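Cap5O (Staphylococcus aureus, PDB 3OJO) is a UDP-N-acetyl-mannosamine dehydrogenase of capsular polysaccharide biosynthesis that binds NAD and probably uses it as the oxidant of its nucleotide sugar. Local coordinates at residues B[237-243]-B[422-426]; B[309-315]-B[399-404]. One frame throughout, in Å; residues are numbered along the deposited sequence.

How the contacts relate
Both contacts lie far from the NAD pocket, at the side of the subunit where helices 208-238 and 286-312 meet the C-terminal five-stranded parallel sheet. Contact 1 joins the turn after helix 208-238 to the loop after strand 418-420; contact 2 joins the end of helix 286-312 to strand 402-405, the neighbour of 418-420. Both are partly buried. Contact 1 is mostly loop on loop, held by a water among buried residues and one phenylalanine ring, and also lies beside the second subunit; contact 2 is helix-on-sheet packing with an exposed polar end at Lys-399 and Ser-314, closed by a direct serine-histidine bond. The two touch: Ile-425 CB lies 3.7 Å from Phe-404 CE1.

Contact 1 (B[237-243]-B[422-426]); sequences NNLNINV and YGNIF
Helix 208-238 ends in residues 237-243: Asn-240 takes a left-handed conformation (phi/psi 56/45), the chain extends through Ile-241, and Asn-242, chi1 t, becomes the N-cap of helix 243-250, its OD1 bonded to Asp-245 N. Against this connection lies the irregular loop 422-426. Tyr-422 CB is 4.1 Å from Val-243 CG1, and Tyr-422 O receives a water at 2.6 Å that also donates to Ile-241 O (2.8 Å) and accepts from Val-243 N (2.8 Å). Gly-423 CA is 4.1 Å from Asn-242 CA, where a CB would clash with Asn-242 OD1; Gly-423 O takes a CA-H...O contact from Asn-242 CA at 3.2 Å. The loop leaving edge strand 418-420 of the C-terminal parallel sheet thus packs on the end of helix 208-238, in the family's central domain. Phe-426, chi1 p, points at the turn, its CA 5.7 Å from Asn-237 CA. Asn-240 CA lies over its face, 3.7 Å from the ring centroid, Ile-241 O is 3.2 Å from Phe-426 CE2, and the Asn-237 side chain (chi1 m) sits at the ring edge, beside Tyr-422 O.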
loop_
_atom_site.group_PDB
_atom_site.type_symbol
_atom_site.label_atom_id
_atom_site.label_comp_id
_atom_site.label_asym_id
_atom_site.label_seq_id
_atom_site.Cartn_x
_atom_site.Cartn_y
_atom_site.Cartn_z
ATOM N N ASN B 237 -18.343 5.350 -5.886
ATOM C CA ASN B 237 -19.659 5.923 -5.611
ATOM C C ASN B 237 -20.165 6.788 -6.769
ATOM O O ASN B 237 -21.349 6.712 -7.103
ATOM C CB ASN B 237 -19.720 6.622 -4.264
ATOM C CG ASN B 237 -20.039 5.664 -3.129
ATOM O OD1 ASN B 237 -19.212 5.396 -2.258
ATOM N ND2 ASN B 237 -21.245 5.125 -3.115
ATOM N N ASN B 238 -19.237 7.480 -7.462
ATOM C CA ASN B 238 -19.527 8.307 -8.628
ATOM C C ASN B 238 -19.931 7.508 -9.849
ATOM O O ASN B 238 -20.623 8.046 -10.710
ATOM C CB ASN B 238 -18.342 9.221 -8.970
ATOM C CG ASN B 238 -18.317 10.515 -8.184
ATOM O OD1 ASN B 238 -19.192 10.812 -7.346
ATOM N ND2 ASN B 238 -17.325 11.339 -8.459
ATOM N N LEU B 239 -19.485 6.249 -9.945
ATOM C CA LEU B 239 -19.754 5.376 -11.088
ATOM C C LEU B 239 -20.770 4.269 -10.774
ATOM O O LEU B 239 -20.959 3.371 -11.594
ATOM C CB LEU B 239 -18.447 4.747 -11.606
ATOM C CG LEU B 239 -17.266 5.661 -11.940
ATOM C CD1 LEU B 239 -16.030 4.837 -12.208
ATOM C CD2 LEU B 239 -17.563 6.529 -13.146
ATOM N N ASN B 240 -21.425 4.326 -9.602
ATOM C CA ASN B 240 -22.394 3.319 -9.167
ATOM C C ASN B 240 -21.790 1.935 -9.159
ATOM O O ASN B 240 -22.380 0.978 -9.659
ATOM C CB ASN B 240 -23.709 3.379 -9.970
ATOM C CG ASN B 240 -24.527 4.639 -9.755
ATOM O OD1 ASN B 240 -24.119 5.591 -9.058
ATOM N ND2 ASN B 240 -25.695 4.676 -10.379
ATOM N N ILE B 241 -20.574 1.851 -8.613
ATOM C CA ILE B 241 -19.808 0.635 -8.451
ATOM C C ILE B 241 -19.723 0.387 -6.930
ATOM O O ILE B 241 -19.648 1.343 -6.138
ATOM C CB ILE B 241 -18.427 0.720 -9.162
ATOM C CG1 ILE B 241 -18.614 0.810 -10.702
ATOM C CG2 ILE B 241 -17.531 -0.480 -8.807
ATOM C CD1 ILE B 241 -17.336 1.225 -11.499
ATOM N N ASN B 242 -19.822 -0.895 -6.526
ATOM C CA ASN B 242 -19.712 -1.265 -5.130
ATOM C C ASN B 242 -18.216 -1.378 -4.800
ATOM O O ASN B 242 -17.544 -2.268 -5.325
ATOM C CB ASN B 242 -20.457 -2.590 -4.855
ATOM C CG ASN B 242 -20.505 -2.913 -3.387
ATOM O OD1 ASN B 242 -19.488 -2.954 -2.674
ATOM N ND2 ASN B 242 -21.691 -3.083 -2.886
ATOM N N VAL B 243 -17.704 -0.496 -3.939
ATOM C CA VAL B 243 -16.286 -0.512 -3.573
ATOM C C VAL B 243 -15.852 -1.768 -2.795
ATOM O O VAL B 243 -14.779 -2.323 -3.072
ATOM C CB VAL B 243 -15.796 0.822 -2.949
ATOM C CG1 VAL B 243 -16.345 1.052 -1.544
ATOM C CG2 VAL B 243 -14.263 0.919 -2.973
ATOM N N TYR B 422 -20.455 1.788 2.235
ATOM C CA TYR B 422 -19.755 2.658 1.307
ATOM C C TYR B 422 -19.933 2.001 -0.069
ATOM O O TYR B 422 -19.841 2.657 -1.103
ATOM C CB TYR B 422 -18.277 2.722 1.672
ATOM C CG TYR B 422 -17.877 3.913 2.508
ATOM C CD1 TYR B 422 -18.362 5.184 2.222
ATOM C CD2 TYR B 422 -16.891 3.804 3.477
ATOM C CE1 TYR B 422 -17.940 6.298 2.938
ATOM C CE2 TYR B 422 -16.460 4.909 4.199
ATOM C CZ TYR B 422 -16.982 6.156 3.923
ATOM O OH TYR B 422 -16.565 7.247 4.643
ATOM N N GLY B 423 -20.195 0.700 -0.051
ATOM C CA GLY B 423 -20.441 -0.108 -1.226
ATOM C C GLY B 423 -21.753 0.169 -1.925
ATOM O O GLY B 423 -21.829 -0.010 -3.128
ATOM N N ASN B 424 -22.799 0.602 -1.219
ATOM C CA ASN B 424 -24.102 0.809 -1.880
ATOM C C ASN B 424 -24.811 2.116 -1.568
ATOM O O ASN B 424 -25.980 2.254 -1.931
ATOM C CB ASN B 424 -25.034 -0.363 -1.566
ATOM C CG ASN B 424 -25.292 -0.555 -0.087
ATOM O OD1 ASN B 424 -25.232 -1.662 0.429
ATOM N ND2 ASN B 424 -25.521 0.519 0.635
ATOM N N ILE B 425 -24.138 3.054 -0.884
ATOM C CA ILE B 425 -24.753 4.334 -0.526
ATOM C C ILE B 425 -25.337 5.128 -1.730
ATOM O O ILE B 425 -26.369 5.788 -1.580
ATOM C CB ILE B 425 -23.919 5.164 0.500
ATOM C CG1 ILE B 425 -24.691 6.371 1.090
ATOM C CG2 ILE B 425 -22.547 5.557 -0.036
ATOM C CD1 ILE B 425 -25.913 6.022 1.950
ATOM N N PHE B 426 -24.733 4.974 -2.923
ATOM C CA PHE B 426 -25.163 5.618 -4.178
ATOM C C PHE B 426 -26.611 5.237 -4.603
ATOM O O PHE B 426 -27.221 5.969 -5.380
ATOM C CB PHE B 426 -24.164 5.319 -5.320
ATOM C CG PHE B 426 -23.959 3.847 -5.593
ATOM C CD1 PHE B 426 -24.827 3.147 -6.425
ATOM C CD2 PHE B 426 -22.901 3.158 -5.012
ATOM C CE1 PHE B 426 -24.646 1.785 -6.658
ATOM C CE2 PHE B 426 -22.713 1.805 -5.262
ATOM C CZ PHE B 426 -23.592 1.123 -6.072
HETATM O O HOH W 1 -19.016 1.972 -3.514
#

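Contact 2 (B[309-315]-B[399-404]); sequences IIKALSG and KHKVIF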
loop_
_atom_site.group_PDB
_atom_site.type_symbol
_atom_site.label_atom_id
_atom_site.label_comp_id
_atom_site.label_asym_id
_atom_site.label_seq_id
_atom_site.Cartn_x
_atom_site.Cartn_y
_atom_site.Cartn_z
ATOM N N ILE B 309 -28.672 12.595 2.585
ATOM C CA ILE B 309 -29.619 11.589 3.095
ATOM C C ILE B 309 -30.770 12.313 3.808
ATOM O O ILE B 309 -31.940 12.016 3.571
ATOM C CB ILE B 309 -28.924 10.543 4.027
ATOM C CG1 ILE B 309 -27.873 9.697 3.256
ATOM C CG2 ILE B 309 -29.954 9.639 4.730
ATOM C CD1 ILE B 309 -26.755 9.041 4.148
ATOM N N ILE B 310 -30.407 13.281 4.663
ATOM C CA ILE B 310 -31.297 14.103 5.468
ATOM C C ILE B 310 -32.150 15.064 4.625
ATOM O O ILE B 310 -33.202 15.503 5.087
ATOM C CB ILE B 310 -30.479 14.743 6.642
ATOM C CG1 ILE B 310 -30.993 14.297 8.019
ATOM C CG2 ILE B 310 -30.262 16.258 6.538
ATOM C CD1 ILE B 310 -30.755 12.825 8.331
ATOM N N LYS B 311 -31.706 15.365 3.385
ATOM C CA LYS B 311 -32.416 16.209 2.421
ATOM C C LYS B 311 -33.590 15.400 1.846
ATOM O O LYS B 311 -34.719 15.896 1.823
ATOM C CB LYS B 311 -31.457 16.677 1.307
ATOM C CG LYS B 311 -32.130 17.443 0.171
ATOM C CD LYS B 311 -31.389 17.316 -1.179
ATOM C CE LYS B 311 -31.208 15.908 -1.741
ATOM N NZ LYS B 311 -32.494 15.165 -1.864
ATOM N N ALA B 312 -33.322 14.148 1.422
ATOM C CA ALA B 312 -34.304 13.221 0.860
ATOM C C ALA B 312 -35.340 12.735 1.891
ATOM O O ALA B 312 -36.388 12.214 1.497
ATOM C CB ALA B 312 -33.592 12.031 0.237
ATOM N N LEU B 313 -35.057 12.898 3.198
ATOM C CA LEU B 313 -35.962 12.458 4.264
ATOM C C LEU B 313 -36.519 13.609 5.117
ATOM O O LEU B 313 -35.943 14.702 5.156
ATOM C CB LEU B 313 -35.274 11.414 5.164
ATOM C CG LEU B 313 -34.993 10.030 4.566
ATOM C CD1 LEU B 313 -33.970 9.280 5.408
ATOM C CD2 LEU B 313 -36.257 9.212 4.461
ATOM N N SER B 314 -37.650 13.356 5.796
ATOM C CA SER B 314 -38.270 14.336 6.683
ATOM C C SER B 314 -37.589 14.237 8.052
ATOM O O SER B 314 -37.508 13.150 8.632
ATOM C CB SER B 314 -39.777 14.107 6.790
ATOM O OG SER B 314 -40.089 12.775 7.161
ATOM N N GLY B 315 -37.050 15.360 8.514
ATOM C CA GLY B 315 -36.333 15.444 9.780
ATOM C C GLY B 315 -34.946 16.052 9.664
ATOM O O GLY B 315 -34.425 16.251 8.559
ATOM N N LYS B 399 -37.593 8.028 13.338
ATOM C CA LYS B 399 -38.547 8.682 12.430
ATOM C C LYS B 399 -38.463 8.000 11.059
ATOM O O LYS B 399 -39.464 7.929 10.340
ATOM C CB LYS B 399 -38.241 10.188 12.309
ATOM C CG LYS B 399 -39.246 10.970 11.480
ATOM C CD LYS B 399 -39.062 12.470 11.583
ATOM C CE LYS B 399 -40.140 13.192 10.809
ATOM N NZ LYS B 399 -40.276 14.610 11.226
ATOM N N HIS B 400 -37.251 7.513 10.703
ATOM C CA HIS B 400 -36.942 6.775 9.477
ATOM C C HIS B 400 -35.864 5.761 9.828
ATOM O O HIS B 400 -34.800 6.151 10.294
ATOM C CB HIS B 400 -36.437 7.718 8.374
ATOM C CG HIS B 400 -37.422 8.768 7.967
ATOM N ND1 HIS B 400 -38.486 8.477 7.133
ATOM C CD2 HIS B 400 -37.458 10.082 8.284
ATOM C CE1 HIS B 400 -39.140 9.619 6.979
ATOM N NE2 HIS B 400 -38.556 10.613 7.649
ATOM N N LYS B 401 -36.140 4.466 9.644
ATOM C CA LYS B 401 -35.174 3.416 9.957
ATOM C C LYS B 401 -34.099 3.246 8.853
ATOM O O LYS B 401 -34.151 2.298 8.056
ATOM C CB LYS B 401 -35.874 2.091 10.315
ATOM C CG LYS B 401 -36.662 2.135 11.624
ATOM C CD LYS B 401 -37.281 0.779 11.945
ATOM C CE LYS B 401 -38.437 0.881 12.907
ATOM N NZ LYS B 401 -38.984 -0.458 13.254
ATOM N N VAL B 402 -33.139 4.201 8.794
ATOM C CA VAL B 402 -32.024 4.154 7.836
ATOM C C VAL B 402 -30.658 4.207 8.530
ATOM O O VAL B 402 -30.464 4.993 9.457
ATOM C CB VAL B 402 -32.135 5.074 6.580
ATOM C CG1 VAL B 402 -33.544 5.064 5.986
ATOM C CG2 VAL B 402 -31.677 6.493 6.860
ATOM N N ILE B 403 -29.732 3.339 8.094
ATOM C CA ILE B 403 -28.370 3.239 8.621
ATOM C C ILE B 403 -27.334 3.460 7.507
ATOM O O ILE B 403 -27.367 2.746 6.499
ATOM C CB ILE B 403 -28.124 1.861 9.310
ATOM C CG1 ILE B 403 -29.050 1.647 10.522
ATOM C CG2 ILE B 403 -26.635 1.688 9.704
ATOM C CD1 ILE B 403 -28.991 0.265 11.115
ATOM N N PHE B 404 -26.395 4.419 7.712
ATOM C CA PHE B 404 -25.235 4.622 6.843
ATOM C C PHE B 404 -23.995 4.242 7.666
ATOM O O PHE B 404 -23.572 4.971 8.575
ATOM C CB PHE B 404 -25.123 6.037 6.240
ATOM C CG PHE B 404 -23.898 6.234 5.370
ATOM C CD1 PHE B 404 -23.416 5.202 4.563
ATOM C CD2 PHE B 404 -23.225 7.449 5.354
ATOM C CE1 PHE B 404 -22.269 5.375 3.787
ATOM C CE2 PHE B 404 -22.090 7.623 4.560
ATOM C CZ PHE B 404 -21.629 6.588 3.778
#
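A helix packing on a parallel beta-sheet, as in Rossmann-like alpha/beta domains, brings these segments together: the last turn of helix 286-312 and the residues after it lie over strand 402-405 of the C-terminal sheet, a strand within the family's UDP-binding domain. The apolar part follows alternate strand residues. Val-402 and Phe-404 both direct CB to the helix, where Ile-309 meets them with CG2 4.2 Å from Val-402 CG2 and CD1 4.0 Å from Phe-404 CB. One turn on, Leu-313 puts CD1 3.9 Å from Val-402 CG2 and CD2 over the face of the His-400 imidazole, a CH-pi contact 3.7 Å from the ring centroid. The ring's edge finishes the contact: Ser-314 OG and His-400 NE2 are hydrogen-bonded at 2.7 Å. Beyond it the extended Lys-399 lays its CD 3.4 Å from Ser-314 O. Gly-315 has phi/psi 127/169, where a CB would be jammed against the carbonyl O of the residue before. From there the chain enters strand 317-321, so the helix leads straight into the sheet it packs on. Strand 402-405 runs between strands 377-380 and 418-420, with Leu-377 and Leu-379 packing beside Val-402 and Phe-404, respectively.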